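Side-chain contact in tRNA (adenine-N(1)-)-methyltransferase (Thermus thermophilus, PDB 2PWY), which methylates N1 of adenosine 58 in tRNA with S-adenosyl-L-methionine as methyl donor and is required for growth at extreme temperatures: residues R18-F23 with G28-H33. Numbering follows the deposited sequence.
Sequences RAYLVF and GVFHHH
F30 drives the edge of its ring into one face of the Y20 ring, a T-shaped pair with centroids 5.2 Å apart and planes at 71°. The leading atom is F30 CZ, which stands 3.6 Å from Y20 CG, over the part of the tyrosine ring nearest its own backbone; F30 CE1 reaches Y20 CB at 3.7 Å. With CG anti to its backbone N (chi1 175°), F30 projects from strand 29-30 across to strand 19-22, and its side chain crosses that of Y20 at about a right angle. Two residues along the same strand as Y20, V22 meets the ring next to the tyrosine: CG2 lies 3.6 Å from F30 CD1, approaching the phenylalanine ring obliquely. F30 thus rests against Y20 and V22 side by side, and L12 of strand 10-13 also touches it. Farther out on Y20, the H32 imidazole sits at the hydroxyl end, its plane at 81° to the phenol and the centroids 5.6 Å apart, an oblique pair. H32 NE2 and Y20 OH are 3.6 Å apart and do not bond to each other; both are hydrogen-bonded to OD2 of D14, which ties the polar ends of the two side chains together through one carboxylate oxygen. H32 ND1 weakly accepts from K34 N, consistent with a neutral ring carrying its hydrogen on NE2. The Y20-F30-H32 aromatic cluster joins two sheets by side chains alone: strand 19-22 pairs with 10-13 in the antiparallel four-stranded sheet, whereas 29-30 pairs with 37-38. In this sheet-to-sheet aromatic packing F30 and V22 are buried, while Y20 and H32 stay partly exposed, within the small N-terminal domain that may take part in tRNA recognition, well away from the cofactor site.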
loop_
_atom_site.group_PDB
_atom_site.type_symbol
_atom_site.label_atom_id
_atom_site.label_comp_id
_atom_site.label_asym_id
_atom_site.label_seq_id
_atom_site.Cartn_x
_atom_site.Cartn_y
_atom_site.Cartn_z
ATOM N N ARG A 18 19.686 -7.561 -17.054
ATOM C CA ARG A 18 18.794 -8.163 -18.043
ATOM C C ARG A 18 18.793 -9.687 -17.889
ATOM O O ARG A 18 19.846 -10.294 -17.699
ATOM C CB ARG A 18 19.210 -7.768 -19.463
ATOM N N ALA A 19 17.611 -10.293 -17.964
ATOM C CA ALA A 19 17.461 -11.743 -17.792
ATOM C C ALA A 19 17.064 -12.437 -19.092
ATOM O O ALA A 19 16.281 -11.904 -19.881
ATOM C CB ALA A 19 16.449 -12.052 -16.698
ATOM N N TYR A 20 17.613 -13.630 -19.301
ATOM C CA TYR A 20 17.392 -14.393 -20.523
ATOM C C TYR A 20 17.169 -15.849 -20.184
ATOM O O TYR A 20 17.977 -16.459 -19.484
ATOM C CB TYR A 20 18.604 -14.303 -21.452
ATOM C CG TYR A 20 19.108 -12.903 -21.712
ATOM C CD1 TYR A 20 18.714 -12.201 -22.853
ATOM C CD2 TYR A 20 19.993 -12.285 -20.826
ATOM C CE1 TYR A 20 19.182 -10.909 -23.099
ATOM C CE2 TYR A 20 20.467 -10.993 -21.068
ATOM C CZ TYR A 20 20.055 -10.316 -22.203
ATOM O OH TYR A 20 20.517 -9.034 -22.443
ATOM N N LEU A 21 16.082 -16.405 -20.704
ATOM C CA LEU A 21 15.773 -17.806 -20.511
ATOM C C LEU A 21 16.378 -18.586 -21.668
ATOM O O LEU A 21 16.139 -18.278 -22.843
ATOM C CB LEU A 21 14.253 -17.999 -20.425
ATOM C CG LEU A 21 13.641 -19.237 -19.772
ATOM C CD1 LEU A 21 14.073 -19.443 -18.313
ATOM C CD2 LEU A 21 12.126 -19.125 -19.854
ATOM N N VAL A 22 17.192 -19.576 -21.331
ATOM C CA VAL A 22 17.925 -20.349 -22.329
ATOM C C VAL A 22 17.624 -21.828 -22.129
ATOM O O VAL A 22 17.663 -22.337 -21.007
ATOM C CB VAL A 22 19.449 -20.053 -22.260
ATOM C CG1 VAL A 22 20.232 -20.931 -23.233
ATOM C CG2 VAL A 22 19.716 -18.569 -22.530
ATOM N N PHE A 23 17.280 -22.497 -23.224
ATOM C CA PHE A 23 17.046 -23.931 -23.221
ATOM C C PHE A 23 18.274 -24.558 -23.887
ATOM O O PHE A 23 18.379 -24.578 -25.116
ATOM C CB PHE A 23 15.744 -24.267 -23.957
ATOM C CG PHE A 23 14.520 -23.635 -23.337
ATOM C CD1 PHE A 23 13.744 -24.340 -22.423
ATOM C CD2 PHE A 23 14.163 -22.323 -23.649
ATOM C CE1 PHE A 23 12.614 -23.748 -21.830
ATOM C CE2 PHE A 23 13.040 -21.717 -23.066
ATOM C CZ PHE A 23 12.262 -22.431 -22.154
ATOM N N GLY A 28 24.519 -25.351 -29.400
ATOM C CA GLY A 28 23.773 -24.106 -29.219
ATOM C C GLY A 28 24.675 -22.959 -28.802
ATOM O O GLY A 28 25.708 -23.166 -28.163
ATOM N N VAL A 29 24.279 -21.745 -29.169
ATOM C CA VAL A 29 25.042 -20.546 -28.839
ATOM C C VAL A 29 24.099 -19.459 -28.333
ATOM O O VAL A 29 23.077 -19.161 -28.964
ATOM C CB VAL A 29 25.840 -20.021 -30.066
ATOM C CG1 VAL A 29 26.473 -18.670 -29.775
ATOM C CG2 VAL A 29 26.898 -21.045 -30.506
ATOM N N PHE A 30 24.443 -18.880 -27.186
ATOM C CA PHE A 30 23.721 -17.736 -26.649
ATOM C C PHE A 30 24.360 -16.485 -27.209
ATOM O O PHE A 30 25.556 -16.269 -27.035
ATOM C CB PHE A 30 23.782 -17.719 -25.109
ATOM C CG PHE A 30 23.157 -16.491 -24.488
ATOM C CD1 PHE A 30 21.776 -16.319 -24.509
ATOM C CD2 PHE A 30 23.950 -15.506 -23.899
ATOM C CE1 PHE A 30 21.185 -15.187 -23.942
ATOM C CE2 PHE A 30 23.365 -14.362 -23.326
ATOM C CZ PHE A 30 21.987 -14.208 -23.354
ATOM N N HIS A 31 23.564 -15.664 -27.888
ATOM C CA HIS A 31 24.071 -14.437 -28.492
ATOM C C HIS A 31 23.821 -13.260 -27.573
ATOM O O HIS A 31 22.751 -13.144 -26.971
ATOM C CB HIS A 31 23.440 -14.203 -29.867
ATOM C CG HIS A 31 23.726 -15.299 -30.844
ATOM N ND1 HIS A 31 24.895 -15.361 -31.572
ATOM C CD2 HIS A 31 23.006 -16.394 -31.193
ATOM C CE1 HIS A 31 24.879 -16.440 -32.336
ATOM N NE2 HIS A 31 23.747 -17.086 -32.122
ATOM N N HIS A 32 24.825 -12.394 -27.458
ATOM C CA HIS A 32 24.773 -11.262 -26.541
ATOM C C HIS A 32 25.768 -10.210 -27.007
ATOM O O HIS A 32 26.832 -10.559 -27.527
ATOM C CB HIS A 32 25.102 -11.722 -25.117
ATOM C CG HIS A 32 24.849 -10.685 -24.073
ATOM N ND1 HIS A 32 25.793 -9.744 -23.718
ATOM C CD2 HIS A 32 23.763 -10.438 -23.306
ATOM C CE1 HIS A 32 25.296 -8.963 -22.776
ATOM N NE2 HIS A 32 24.067 -9.365 -22.505
ATOM N N HIS A 33 25.431 -8.936 -26.806
ATOM C CA HIS A 33 26.208 -7.834 -27.395
ATOM C C HIS A 33 27.684 -7.746 -26.964
ATOM O O HIS A 33 28.534 -7.269 -27.728
ATOM C CB HIS A 33 25.482 -6.482 -27.263
ATOM C CG HIS A 33 25.541 -5.876 -25.894
ATOM N ND1 HIS A 33 24.780 -6.335 -24.838
ATOM C CD2 HIS A 33 26.247 -4.821 -25.417
ATOM C CE1 HIS A 33 25.028 -5.601 -23.767
ATOM N NE2 HIS A 33 25.915 -4.675 -24.091
#